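Local coordinates for ABC transporter periplasmic peptide-binding protein (Pseudoalteromonas, PDB 4QFK), which probably binds dipeptides in the periplasm and hands them to an ABC transporter of the inner membrane, at residues 119-124 with 183-188; 151-156 with 164-169; 255-260 with 274-279. All coordinates share one frame; numbering follows the deposited sequence.

Contact 1 of 3, residues 119-124 with 183-188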
ATOM      1  N   ILE A 119      19.187 -10.895 -10.975  1.00 18.13           N
ATOM      2  CA  ILE A 119      19.217 -12.248 -10.454  1.00 19.82           C
ATOM      3  C   ILE A 119      19.630 -12.234  -8.993  1.00 19.93           C
ATOM      4  O   ILE A 119      18.977 -12.859  -8.151  1.00 19.43           O
ATOM      5  CB  ILE A 119      20.160 -13.146 -11.300  1.00 24.53           C
ATOM      6  CG1 ILE A 119      19.560 -13.366 -12.696  1.00 22.27           C
ATOM      7  CG2 ILE A 119      20.423 -14.496 -10.607  1.00 24.29           C
ATOM      8  CD1 ILE A 119      20.394 -14.239 -13.588  1.00 23.69           C
ATOM      9  N   PHE A 120      20.699 -11.500  -8.692  1.00 20.43           N
ATOM     10  CA  PHE A 120      21.108 -11.324  -7.311  1.00 18.40           C
ATOM     11  C   PHE A 120      19.986 -10.704  -6.501  1.00 17.94           C
ATOM     12  O   PHE A 120      19.622 -11.209  -5.443  1.00 20.76           O
ATOM     13  CB  PHE A 120      22.348 -10.442  -7.178  1.00 17.69           C
ATOM     14  CG  PHE A 120      22.578  -9.973  -5.764  1.00 19.77           C
ATOM     15  CD1 PHE A 120      23.139 -10.825  -4.820  1.00 22.60           C
ATOM     16  CD2 PHE A 120      22.170  -8.718  -5.359  1.00 19.42           C
ATOM     17  CE1 PHE A 120      23.324 -10.418  -3.505  1.00 19.72           C
ATOM     18  CE2 PHE A 120      22.340  -8.303  -4.038  1.00 18.23           C
ATOM     19  CZ  PHE A 120      22.923  -9.154  -3.112  1.00 18.70           C
ATOM     20  N   THR A 121      19.443  -9.604  -7.014  1.00 17.65           N
ATOM     21  CA  THR A 121      18.488  -8.793  -6.265  1.00 17.72           C
ATOM     22  C   THR A 121      17.256  -9.586  -5.846  1.00 15.49           C
ATOM     23  O   THR A 121      16.840  -9.519  -4.704  1.00 15.58           O
ATOM     24  CB  THR A 121      18.022  -7.557  -7.072  1.00 18.62           C
ATOM     25  OG1 THR A 121      19.115  -6.644  -7.252  1.00 17.78           O
ATOM     26  CG2 THR A 121      16.879  -6.833  -6.360  1.00 16.96           C
ATOM     27  N   PHE A 122      16.672 -10.342  -6.770  1.00 17.77           N
ATOM     28  CA  PHE A 122      15.408 -10.995  -6.479  1.00 14.22           C
ATOM     29  C   PHE A 122      15.580 -12.383  -5.894  1.00 17.28           C
ATOM     30  O   PHE A 122      14.768 -12.812  -5.081  1.00 20.85           O
ATOM     31  CB  PHE A 122      14.469 -10.928  -7.678  1.00 14.34           C
ATOM     32  CG  PHE A 122      14.062  -9.517  -8.020  1.00 14.89           C
ATOM     33  CD1 PHE A 122      13.087  -8.858  -7.267  1.00 20.60           C
ATOM     34  CD2 PHE A 122      14.681  -8.833  -9.041  1.00 16.24           C
ATOM     35  CE1 PHE A 122      12.731  -7.547  -7.529  1.00 12.80           C
ATOM     36  CE2 PHE A 122      14.325  -7.524  -9.334  1.00 18.80           C
ATOM     37  CZ  PHE A 122      13.344  -6.875  -8.564  1.00 20.53           C
ATOM     38  N   SER A 123      16.668 -13.062  -6.237  1.00 19.28           N
ATOM     39  CA  SER A 123      16.889 -14.381  -5.669  1.00 20.52           C
ATOM     40  C   SER A 123      17.254 -14.261  -4.202  1.00 22.65           C
ATOM     41  O   SER A 123      17.127 -15.247  -3.477  1.00 22.51           O
ATOM     42  CB  SER A 123      17.950 -15.171  -6.437  1.00 21.58           C
ATOM     43  OG  SER A 123      19.227 -14.594  -6.265  1.00 22.23           O
ATOM     44  N   ARG A 124      17.701 -13.074  -3.765  1.00 19.25           N
ATOM     45  CA  ARG A 124      17.887 -12.822  -2.328  1.00 21.16           C
ATOM     46  C   ARG A 124      16.611 -13.113  -1.531  1.00 20.51           C
ATOM     47  O   ARG A 124      16.672 -13.595  -0.397  1.00 22.15           O
ATOM     48  CB  ARG A 124      18.321 -11.372  -2.025  1.00 22.27           C
ATOM     49  CG  ARG A 124      19.278 -11.248  -0.820  1.00 22.82           C
ATOM     50  CD  ARG A 124      18.802 -10.380   0.366  1.00 20.73           C
ATOM     51  NE  ARG A 124      19.218  -8.990   0.235  1.00 20.00           N
ATOM     52  CZ  ARG A 124      19.488  -8.147   1.237  1.00 19.58           C
ATOM     53  NH1 ARG A 124      19.418  -8.522   2.510  1.00 23.14           N
ATOM     54  NH2 ARG A 124      19.854  -6.902   0.952  1.00 15.20           N
ATOM     55  N   ALA A 183      10.229  -3.348  -5.287  1.00 15.10           N
ATOM     56  CA  ALA A 183      10.931  -4.160  -6.280  1.00 17.05           C
ATOM     57  C   ALA A 183      12.056  -3.417  -6.979  1.00 17.04           C
ATOM     58  O   ALA A 183      12.155  -3.425  -8.206  1.00 14.02           O
ATOM     59  CB  ALA A 183       9.958  -4.743  -7.291  1.00 17.84           C
ATOM     60  N   VAL A 184      12.908  -2.788  -6.179  1.00 17.74           N
ATOM     61  CA  VAL A 184      14.031  -2.011  -6.685  1.00 13.35           C
ATOM     62  C   VAL A 184      15.174  -2.964  -7.050  1.00 14.61           C
ATOM     63  O   VAL A 184      15.195  -4.107  -6.592  1.00 15.61           O
ATOM     64  CB  VAL A 184      14.529  -0.977  -5.608  1.00 17.31           C
ATOM     65  CG1 VAL A 184      13.458   0.082  -5.290  1.00 12.85           C
ATOM     66  CG2 VAL A 184      14.940  -1.694  -4.336  1.00 13.66           C
ATOM     67  N   VAL A 185      16.120  -2.488  -7.859  1.00 13.53           N
ATOM     68  CA  VAL A 185      17.259  -3.283  -8.305  1.00 14.39           C
ATOM     69  C   VAL A 185      18.527  -2.816  -7.591  1.00 19.55           C
ATOM     70  O   VAL A 185      18.805  -1.610  -7.531  1.00 16.37           O
ATOM     71  CB  VAL A 185      17.468  -3.189  -9.849  1.00 17.40           C
ATOM     72  CG1 VAL A 185      18.713  -3.938 -10.279  1.00 16.26           C
ATOM     73  CG2 VAL A 185      16.245  -3.718 -10.606  1.00 17.98           C
ATOM     74  N   LEU A 186      19.282  -3.784  -7.060  1.00 17.54           N
ATOM     75  CA  LEU A 186      20.463  -3.533  -6.243  1.00 16.09           C
ATOM     76  C   LEU A 186      21.704  -3.921  -7.015  1.00 16.31           C
ATOM     77  O   LEU A 186      21.612  -4.511  -8.097  1.00 17.31           O
ATOM     78  CB  LEU A 186      20.397  -4.346  -4.946  1.00 16.69           C
ATOM     79  CG  LEU A 186      19.121  -4.136  -4.130  1.00 19.74           C
ATOM     80  CD1 LEU A 186      19.131  -4.929  -2.812  1.00 23.22           C
ATOM     81  CD2 LEU A 186      18.946  -2.675  -3.869  1.00 14.40           C
ATOM     82  N   SER A 187      22.868  -3.596  -6.461  1.00 18.57           N
ATOM     83  CA  SER A 187      24.131  -3.894  -7.133  1.00 18.71           C
ATOM     84  C   SER A 187      24.738  -5.199  -6.653  1.00 18.69           C
ATOM     85  O   SER A 187      25.169  -5.306  -5.502  1.00 15.39           O
ATOM     86  CB  SER A 187      25.149  -2.775  -6.932  1.00 15.31           C
ATOM     87  OG  SER A 187      26.436  -3.206  -7.362  1.00 17.26           O
ATOM     88  N   LYS A 188      24.778  -6.190  -7.539  1.00 16.35           N
ATOM     89  CA  LYS A 188      25.443  -7.438  -7.205  1.00 17.33           C
ATOM     90  C   LYS A 188      26.942  -7.207  -7.061  1.00 19.40           C
ATOM     91  O   LYS A 188      27.570  -7.757  -6.161  1.00 21.01           O
ATOM     92  CB  LYS A 188      25.164  -8.537  -8.234  1.00 19.19           C
ATOM     93  CG  LYS A 188      26.134  -9.703  -8.128  1.00 15.93           C
ATOM     94  CD  LYS A 188      25.704 -10.875  -9.001  1.00 28.69           C
ATOM     95  CE  LYS A 188      26.739 -12.001  -8.953  1.00 26.36           C
ATOM     96  NZ  LYS A 188      26.136 -13.353  -8.783  1.00 31.38           N
TER
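Thr121 of helix 115-126 and Leu186 of the loop that runs beneath it make the one hydrogen bond between residues 119-124 and 183-188. Leu186 N donates to Thr121 OG1 over 2.9 Å, and with 160° at the hydrogen the bond is fairly straight. Thr121 OG1 lies beside its own backbone N and anti to the carbonyl carbon (chi1 -67°), a position from which it also hydrogen-bonds Asp117 O one turn back in the helix. The hydroxyl thus ties a buried loop N-H to the helix backbone.

The rest is packing. The methyl of Thr121 does two things: CG2 comes 3.2 Å from Val184 O, and it sits over the centre of the Phe122 ring. That ring presents its far end to the loop, with Ala183 O at its edge, 3.7 Å from Phe122 CZ, and Phe122 CE1 4.0 Å from Ala183 CB. Phe120 meets Lys188 through aliphatic carbon, Phe120 CB to Lys188 CB at 3.6 Å, while CG, set anti to the backbone N (chi1 166°), turns the ring to the start of helix 188-196, which it meets at a slant. Arg124 brings the edge of its guanidinium near Leu186 CD1, but its charge is paired with Asp204.

Ser187 is the N-cap of helix 188-196, its OG bonded to Tyr190 N, and Phe120 packs on Ala191 and Met192 of that helix. Helix 115-126 is therefore held between this loop and strand 152-159, where Ile119 and Phe122 touch Ile155.

Contact 2 of 3, residues 151-156 with 164-169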
ATOM      1  N   LEU A 151       6.719 -17.847  -4.763  1.00 27.70           N
ATOM      2  CA  LEU A 151       6.288 -17.941  -6.149  1.00 20.49           C
ATOM      3  C   LEU A 151       7.455 -18.160  -7.104  1.00 25.42           C
ATOM      4  O   LEU A 151       7.358 -18.987  -8.011  1.00 24.21           O
ATOM      5  CB  LEU A 151       5.495 -16.700  -6.559  1.00 20.18           C
ATOM      6  CG  LEU A 151       5.007 -16.609  -8.004  1.00 23.03           C
ATOM      7  CD1 LEU A 151       4.008 -17.725  -8.308  1.00 22.46           C
ATOM      8  CD2 LEU A 151       4.394 -15.240  -8.280  1.00 18.98           C
ATOM      9  N   ILE A 152       8.550 -17.421  -6.918  1.00 24.05           N
ATOM     10  CA  ILE A 152       9.676 -17.520  -7.838  1.00 23.07           C
ATOM     11  C   ILE A 152      10.433 -18.802  -7.581  1.00 26.20           C
ATOM     12  O   ILE A 152      10.944 -19.017  -6.486  1.00 28.63           O
ATOM     13  CB  ILE A 152      10.685 -16.356  -7.721  1.00 29.96           C
ATOM     14  CG1 ILE A 152       9.999 -14.999  -7.875  1.00 31.61           C
ATOM     15  CG2 ILE A 152      11.802 -16.504  -8.767  1.00 23.43           C
ATOM     16  CD1 ILE A 152       9.403 -14.796  -9.237  1.00 34.31           C
ATOM     17  N   ARG A 153      10.513 -19.630  -8.617  1.00 28.37           N
ATOM     18  CA  ARG A 153      11.230 -20.892  -8.584  1.00 23.21           C
ATOM     19  C   ARG A 153      12.715 -20.699  -8.884  1.00 23.72           C
ATOM     20  O   ARG A 153      13.586 -21.308  -8.245  1.00 24.72           O
ATOM     21  CB  ARG A 153      10.620 -21.828  -9.626  1.00 25.31           C
ATOM     22  CG  ARG A 153      10.848 -23.301  -9.360  1.00 29.84           C
ATOM     23  CD  ARG A 153      10.621 -24.134 -10.617  1.00 38.65           C
ATOM     24  NE  ARG A 153      11.877 -24.420 -11.310  1.00 42.00           N
ATOM     25  CZ  ARG A 153      12.015 -24.458 -12.630  1.00 36.93           C
ATOM     26  NH1 ARG A 153      10.973 -24.212 -13.417  1.00 38.83           N
ATOM     27  NH2 ARG A 153      13.197 -24.736 -13.160  1.00 41.91           N
ATOM     28  N   LYS A 154      12.999 -19.858  -9.869  1.00 24.28           N
ATOM     29  CA  LYS A 154      14.367 -19.632 -10.335  1.00 27.96           C
ATOM     30  C   LYS A 154      14.416 -18.384 -11.197  1.00 25.55           C
ATOM     31  O   LYS A 154      13.398 -17.952 -11.732  1.00 22.84           O
ATOM     32  CB  LYS A 154      14.827 -20.811 -11.195  1.00 34.41           C
ATOM     33  CG  LYS A 154      15.742 -21.806 -10.504  1.00 45.31           C
ATOM     34  CD  LYS A 154      17.165 -21.272 -10.342  1.00 53.56           C
ATOM     35  CE  LYS A 154      18.114 -22.361  -9.822  1.00 48.25           C
ATOM     36  NZ  LYS A 154      17.429 -23.264  -8.842  1.00 56.13           N
ATOM     37  N   ILE A 155      15.604 -17.818 -11.373  1.00 24.81           N
ATOM     38  CA  ILE A 155      15.751 -16.734 -12.342  1.00 27.80           C
ATOM     39  C   ILE A 155      16.927 -17.031 -13.246  1.00 25.45           C
ATOM     40  O   ILE A 155      18.053 -17.200 -12.789  1.00 27.27           O
ATOM     41  CB  ILE A 155      15.942 -15.348 -11.687  1.00 22.04           C
ATOM     42  CG1 ILE A 155      14.997 -15.178 -10.496  1.00 22.05           C
ATOM     43  CG2 ILE A 155      15.735 -14.266 -12.721  1.00 20.40           C
ATOM     44  CD1 ILE A 155      15.167 -13.857  -9.754  1.00 20.59           C
ATOM     45  N   VAL A 156      16.657 -17.090 -14.539  1.00 27.84           N
ATOM     46  CA  VAL A 156      17.628 -17.596 -15.485  1.00 25.99           C
ATOM     47  C   VAL A 156      18.261 -16.455 -16.253  1.00 27.11           C
ATOM     48  O   VAL A 156      17.569 -15.567 -16.748  1.00 25.55           O
ATOM     49  CB  VAL A 156      16.958 -18.601 -16.463  1.00 30.43           C
ATOM     50  CG1 VAL A 156      17.881 -18.933 -17.635  1.00 26.96           C
ATOM     51  CG2 VAL A 156      16.551 -19.856 -15.718  1.00 30.96           C
ATOM     52  N   ARG A 164      15.013 -14.362 -17.226  1.00 21.44           N
ATOM     53  CA  ARG A 164      13.723 -15.039 -17.192  1.00 23.48           C
ATOM     54  C   ARG A 164      13.387 -15.530 -15.804  1.00 24.65           C
ATOM     55  O   ARG A 164      14.137 -16.307 -15.223  1.00 27.88           O
ATOM     56  CB  ARG A 164      13.693 -16.213 -18.172  1.00 26.84           C
ATOM     57  CG  ARG A 164      12.406 -17.028 -18.128  1.00 27.91           C
ATOM     58  CD  ARG A 164      12.357 -18.115 -19.235  1.00 28.90           C
ATOM     59  NE  ARG A 164      13.479 -19.050 -19.183  1.00 26.38           N
ATOM     60  CZ  ARG A 164      14.502 -19.026 -20.035  1.00 28.09           C
ATOM     61  NH1 ARG A 164      14.535 -18.114 -21.002  1.00 24.13           N
ATOM     62  NH2 ARG A 164      15.493 -19.908 -19.923  1.00 22.84           N
ATOM     63  N   PHE A 165      12.257 -15.063 -15.278  1.00 21.20           N
ATOM     64  CA  PHE A 165      11.731 -15.540 -14.006  1.00 21.35           C
ATOM     65  C   PHE A 165      10.884 -16.772 -14.278  1.00 23.79           C
ATOM     66  O   PHE A 165       9.945 -16.724 -15.082  1.00 24.93           O
ATOM     67  CB  PHE A 165      10.836 -14.483 -13.343  1.00 22.63           C
ATOM     68  CG  PHE A 165      11.585 -13.339 -12.694  1.00 19.89           C
ATOM     69  CD1 PHE A 165      12.353 -12.468 -13.451  1.00 21.11           C
ATOM     70  CD2 PHE A 165      11.479 -13.117 -11.317  1.00 21.11           C
ATOM     71  CE1 PHE A 165      13.037 -11.407 -12.845  1.00 23.82           C
ATOM     72  CE2 PHE A 165      12.147 -12.070 -10.698  1.00 18.64           C
ATOM     73  CZ  PHE A 165      12.930 -11.206 -11.468  1.00 22.89           C
ATOM     74  N   GLU A 166      11.217 -17.872 -13.613  1.00 20.78           N
ATOM     75  CA  GLU A 166      10.390 -19.063 -13.643  1.00 24.85           C
ATOM     76  C   GLU A 166       9.579 -19.135 -12.351  1.00 26.04           C
ATOM     77  O   GLU A 166      10.126 -19.032 -11.248  1.00 27.75           O
ATOM     78  CB  GLU A 166      11.249 -20.319 -13.837  1.00 28.44           C
ATOM     79  CG  GLU A 166      12.279 -20.207 -14.983  1.00 30.60           C
ATOM     80  CD  GLU A 166      11.934 -21.015 -16.240  1.00 39.72           C
ATOM     81  OE1 GLU A 166      10.938 -20.691 -16.926  1.00 34.67           O
ATOM     82  OE2 GLU A 166      12.686 -21.960 -16.563  1.00 40.74           O
ATOM     83  N   LEU A 167       8.266 -19.280 -12.498  1.00 26.18           N
ATOM     84  CA  LEU A 167       7.343 -19.325 -11.363  1.00 22.95           C
ATOM     85  C   LEU A 167       6.726 -20.713 -11.179  1.00 28.23           C
ATOM     86  O   LEU A 167       6.397 -21.394 -12.162  1.00 30.80           O
ATOM     87  CB  LEU A 167       6.216 -18.324 -11.592  1.00 24.06           C
ATOM     88  CG  LEU A 167       6.543 -17.087 -12.426  1.00 24.03           C
ATOM     89  CD1 LEU A 167       5.291 -16.240 -12.657  1.00 22.66           C
ATOM     90  CD2 LEU A 167       7.631 -16.280 -11.746  1.00 26.13           C
ATOM     91  N   PHE A 168       6.551 -21.131  -9.930  1.00 23.90           N
ATOM     92  CA  PHE A 168       5.919 -22.425  -9.653  1.00 25.97           C
ATOM     93  C   PHE A 168       4.506 -22.530 -10.245  1.00 36.15           C
ATOM     94  O   PHE A 168       4.011 -23.633 -10.498  1.00 38.38           O
ATOM     95  CB  PHE A 168       5.871 -22.717  -8.149  1.00 29.39           C
ATOM     96  CG  PHE A 168       7.217 -22.978  -7.529  1.00 28.10           C
ATOM     97  CD1 PHE A 168       7.787 -24.235  -7.574  1.00 27.55           C
ATOM     98  CD2 PHE A 168       7.906 -21.970  -6.888  1.00 27.16           C
ATOM     99  CE1 PHE A 168       9.025 -24.481  -6.999  1.00 21.02           C
ATOM    100  CE2 PHE A 168       9.144 -22.219  -6.310  1.00 30.88           C
ATOM    101  CZ  PHE A 168       9.698 -23.478  -6.371  1.00 25.83           C
ATOM    102  N   ASN A 169       3.844 -21.393 -10.438  1.00 30.30           N
ATOM    103  CA  ASN A 169       2.539 -21.389 -11.086  1.00 31.44           C
ATOM    104  C   ASN A 169       2.275 -20.053 -11.728  1.00 30.34           C
ATOM    105  O   ASN A 169       2.988 -19.092 -11.470  1.00 31.54           O
ATOM    106  CB  ASN A 169       1.412 -21.733 -10.108  1.00 28.79           C
ATOM    107  CG  ASN A 169       1.472 -20.913  -8.828  1.00 33.61           C
ATOM    108  OD1 ASN A 169       2.121 -21.306  -7.852  1.00 30.05           O
ATOM    109  ND2 ASN A 169       0.774 -19.776  -8.817  1.00 28.55           N
TER
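A beta hairpin of strands 152-159 and 162-167 forms this contact, and a classic beta bulge interrupts its register: Arg153 and Lys154 together face Glu166. Both bulge N-H groups are taken up by Glu166 O, Arg153 N at 2.7 Å and Lys154 N at a longer 3.3 Å. Glu166 N returns a bond to Lys154 O, and Val156 and Arg164 make a hydrogen-bonded antiparallel pair. Beyond the bulge, Phe168 N donates to Leu151 O at 3.0 Å.

On one face, Phe165 is wedged among isoleucines. Ile155 lies alongside, its CD1 4.0 Å from the centroid of the Phe165 ring in a CH-pi contact over the face, whereas Ile152 CD1 reaches the ring edge 3.4 Å from Phe165 CD2. Phe93 and Phe174 meet the same ring, so an alanine here would probably leave the terminal methyls of Ile152 and Ile155 facing a gap and deprive both aromatic neighbours of one ring contact.

The other face carries Lys154, Val156, Arg164 and Glu166. At the bulge, Arg153 CG, anti to the backbone N (chi1 -157°), lies over the Phe168 ring, 3.4 Å from its centroid, with guanidinium and ring planes 70° apart. Farther out, the guanidinium covers Glu166 CB with one face, and Arg153 NH1 stays 4.2 Å from Glu166 OE2, too far for a salt bridge. Glu166 OE1 hydrogen-bonds Ser90 OG of strand 90-95 and makes a long salt bridge with Arg164 NE. The hairpin is thus apolar where it covers helix 115-126 and mostly charged on the other face, where attraction between Arg153 and Glu166 is probably loose and long-ranged.

Contact 3 of 3, residues 255-260 with 274-279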
ATOM      1  N   ALA A 255       5.253  23.861  11.246  1.00 23.85           N
ATOM      2  CA  ALA A 255       5.928  25.077  11.653  1.00 23.23           C
ATOM      3  C   ALA A 255       7.154  25.321  10.766  1.00 26.97           C
ATOM      4  O   ALA A 255       7.492  26.468  10.479  1.00 21.23           O
ATOM      5  CB  ALA A 255       6.326  25.000  13.109  1.00 23.71           C
ATOM      6  N   LYS A 256       7.811  24.252  10.318  1.00 20.92           N
ATOM      7  CA  LYS A 256       9.004  24.438   9.508  1.00 23.07           C
ATOM      8  C   LYS A 256       8.633  24.800   8.074  1.00 23.61           C
ATOM      9  O   LYS A 256       9.428  25.404   7.346  1.00 21.73           O
ATOM     10  CB  LYS A 256       9.915  23.217   9.566  1.00 20.70           C
ATOM     11  CG  LYS A 256      10.620  23.055  10.892  1.00 21.74           C
ATOM     12  CD  LYS A 256      11.803  22.124  10.772  1.00 20.81           C
ATOM     13  CE  LYS A 256      12.328  21.728  12.133  1.00 27.64           C
ATOM     14  NZ  LYS A 256      13.345  20.639  12.043  1.00 27.83           N
ATOM     15  N   ILE A 257       7.417  24.429   7.679  1.00 23.38           N
ATOM     16  CA  ILE A 257       6.858  24.873   6.406  1.00 22.28           C
ATOM     17  C   ILE A 257       6.687  26.393   6.451  1.00 23.39           C
ATOM     18  O   ILE A 257       7.195  27.106   5.590  1.00 24.90           O
ATOM     19  CB  ILE A 257       5.514  24.166   6.097  1.00 24.77           C
ATOM     20  CG1 ILE A 257       5.769  22.709   5.737  1.00 25.55           C
ATOM     21  CG2 ILE A 257       4.800  24.819   4.928  1.00 25.25           C
ATOM     22  CD1 ILE A 257       6.506  22.542   4.432  1.00 23.38           C
ATOM     23  N   LEU A 258       6.003  26.885   7.482  1.00 25.29           N
ATOM     24  CA  LEU A 258       5.768  28.329   7.639  1.00 27.24           C
ATOM     25  C   LEU A 258       7.043  29.173   7.590  1.00 27.78           C
ATOM     26  O   LEU A 258       7.039  30.296   7.074  1.00 28.69           O
ATOM     27  CB  LEU A 258       5.059  28.601   8.957  1.00 23.67           C
ATOM     28  CG  LEU A 258       3.694  27.951   9.078  1.00 31.86           C
ATOM     29  CD1 LEU A 258       3.260  27.908  10.539  1.00 28.71           C
ATOM     30  CD2 LEU A 258       2.706  28.712   8.210  1.00 32.52           C
ATOM     31  N   THR A 259       8.123  28.636   8.148  1.00 25.72           N
ATOM     32  CA  THR A 259       9.375  29.373   8.267  1.00 22.74           C
ATOM     33  C   THR A 259      10.220  29.194   7.012  1.00 26.51           C
ATOM     34  O   THR A 259      11.307  29.744   6.911  1.00 30.62           O
ATOM     35  CB  THR A 259      10.192  28.880   9.477  1.00 28.37           C
ATOM     36  OG1 THR A 259      10.386  27.462   9.370  1.00 26.08           O
ATOM     37  CG2 THR A 259       9.477  29.188  10.787  1.00 23.57           C
ATOM     38  N   LYS A 260       9.717  28.416   6.062  1.00 24.87           N
ATOM     39  CA  LYS A 260      10.454  28.120   4.844  1.00 27.33           C
ATOM     40  C   LYS A 260      11.746  27.369   5.168  1.00 27.01           C
ATOM     41  O   LYS A 260      12.678  27.322   4.371  1.00 29.62           O
ATOM     42  CB  LYS A 260      10.718  29.398   4.037  1.00 34.49           C
ATOM     43  CG  LYS A 260       9.437  30.166   3.654  1.00 38.74           C
ATOM     44  CD  LYS A 260       8.810  30.887   4.867  1.00 39.01           C
ATOM     45  CE  LYS A 260       8.983  32.429   4.804  1.00 47.55           C
ATOM     46  NZ  LYS A 260       8.532  33.161   6.046  1.00 42.80           N
ATOM     47  N   SER A 274      -5.071  23.797   7.882  1.00 35.50           N
ATOM     48  CA  SER A 274      -5.844  25.034   7.909  1.00 36.98           C
ATOM     49  C   SER A 274      -4.943  26.246   8.106  1.00 41.26           C
ATOM     50  O   SER A 274      -5.077  27.256   7.410  1.00 37.08           O
ATOM     51  CB  SER A 274      -6.887  24.990   9.028  1.00 42.64           C
ATOM     52  OG  SER A 274      -8.009  24.214   8.641  1.00 59.33           O
ATOM     53  N   ILE A 275      -4.015  26.133   9.049  1.00 38.25           N
ATOM     54  CA  ILE A 275      -3.144  27.251   9.384  1.00 37.59           C
ATOM     55  C   ILE A 275      -2.322  27.721   8.183  1.00 36.67           C
ATOM     56  O   ILE A 275      -1.689  28.780   8.219  1.00 41.75           O
ATOM     57  CB  ILE A 275      -2.243  26.904  10.584  1.00 44.31           C
ATOM     58  CG1 ILE A 275      -2.636  27.760  11.792  1.00 51.67           C
ATOM     59  CG2 ILE A 275      -0.772  27.079  10.243  1.00 47.68           C
ATOM     60  CD1 ILE A 275      -4.075  27.534  12.262  1.00 51.18           C
ATOM     61  N   LEU A 276      -2.351  26.933   7.114  1.00 30.89           N
ATOM     62  CA  LEU A 276      -1.620  27.260   5.897  1.00 31.31           C
ATOM     63  C   LEU A 276      -2.503  27.988   4.883  1.00 28.51           C
ATOM     64  O   LEU A 276      -2.011  28.752   4.071  1.00 25.88           O
ATOM     65  CB  LEU A 276      -1.012  25.989   5.280  1.00 32.27           C
ATOM     66  CG  LEU A 276      -0.034  25.254   6.206  1.00 30.38           C
ATOM     67  CD1 LEU A 276       0.807  24.243   5.448  1.00 22.20           C
ATOM     68  CD2 LEU A 276       0.857  26.267   6.894  1.00 27.84           C
ATOM     69  N   ALA A 277      -3.808  27.745   4.948  1.00 33.03           N
ATOM     70  CA  ALA A 277      -4.758  28.312   3.993  1.00 34.61           C
ATOM     71  C   ALA A 277      -4.489  29.766   3.600  1.00 33.39           C
ATOM     72  O   ALA A 277      -4.679  30.139   2.450  1.00 37.68           O
ATOM     73  CB  ALA A 277      -6.186  28.165   4.514  1.00 38.00           C
ATOM     74  N   GLN A 278      -4.047  30.580   4.551  1.00 36.51           N
ATOM     75  CA  GLN A 278      -3.914  32.016   4.323  1.00 37.19           C
ATOM     76  C   GLN A 278      -2.502  32.414   3.898  1.00 36.29           C
ATOM     77  O   GLN A 278      -2.096  33.559   4.070  1.00 36.41           O
ATOM     78  CB  GLN A 278      -4.344  32.812   5.568  1.00 38.17           C
ATOM     79  CG  GLN A 278      -5.255  32.038   6.533  1.00 45.04           C
ATOM     80  CD  GLN A 278      -6.728  32.488   6.506  1.00 53.85           C
ATOM     81  OE1 GLN A 278      -7.030  33.673   6.331  1.00 47.98           O
ATOM     82  NE2 GLN A 278      -7.651  31.530   6.694  1.00 48.86           N
ATOM     83  N   ARG A 279      -1.760  31.470   3.333  1.00 33.44           N
ATOM     84  CA  ARG A 279      -0.421  31.753   2.828  1.00 33.38           C
ATOM     85  C   ARG A 279      -0.345  31.538   1.315  1.00 31.77           C
ATOM     86  O   ARG A 279      -0.679  30.462   0.812  1.00 34.42           O
ATOM     87  CB  ARG A 279       0.631  30.891   3.543  1.00 34.10           C
ATOM     88  CG  ARG A 279       0.831  31.202   5.022  1.00 35.74           C
ATOM     89  CD  ARG A 279       1.820  32.363   5.233  1.00 36.91           C
ATOM     90  NE  ARG A 279       3.169  32.073   4.733  1.00 41.56           N
ATOM     91  CZ  ARG A 279       4.197  31.708   5.502  1.00 36.06           C
ATOM     92  NH1 ARG A 279       4.042  31.588   6.809  1.00 34.45           N
ATOM     93  NH2 ARG A 279       5.384  31.464   4.967  1.00 32.54           N
TER
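Bends at chi2 (-85°) and chi3 (-62°) fold the Arg279 chain so that its guanidinium ends beside Leu258 O, at the last turn of helix 250-258. The carbonyl oxygen lies at the edge of the guanidinium, in its plane, and both terminal nitrogens turn to it: Arg279 NH2 to Leu258 O is 2.9 Å, and Arg279 NH1 to Leu258 O, less straight at 138°, is 3.3 Å. The position of this oxygen is less certain than most, so the fork is best read as a pattern and its exact lengths with caution. Arg279 NE is engaged in a salt bridge to Asp281.

Leu258 carries the apolar part. CG stands anti to the carbonyl carbon in both Leu258 and Leu276, and their side chains cross obliquely, closing to a tight 3.3 Å between Leu258 CD2 and Leu276 CD2. The other branch, Leu258 CD1, rests on Ile275 CG2 at 4.1 Å, and Leu276 CD1 reaches Ile257 CG2. Leu276 and Ile257 also both pack on Ile282 of strand 282-297.

The helix closes with a Schellman motif in which Lys260 takes positive phi and Lys260 N bonds Ile257 O. Lys260 NZ makes a weak, equally uncertain bond to Leu258 O, which brings it 3.7 Å from Arg279 NH2. Arginine at a helix C-terminus meets the negative end of the helix dipole, which probably favours its binding there; the salt bridge to Asp281 probably offsets part of the positive charge of Arg279 and so eases its approach to Lys260.

In the fold
Contacts 1 and 2 are neighbours with centres 14 Å apart, and they share one hydrophobic layer: Phe122 CB of contact 1 lies 3.7 Å from Ile155 CD1 of contact 2, and Phe122 CD2 lies 3.8 Å from Phe165 CZ. Helix 115-126 is the common element, facing the loop of contact 1 on one flank and the hairpin of contact 2 on another; the hairpin's sequence falls within the chain between the two segments of contact 1. Contact 3 stands apart, its centre about 41 Å from that of contact 1 and about 50 Å from that of contact 2, across the chain's centre from contact 2, and touches neither.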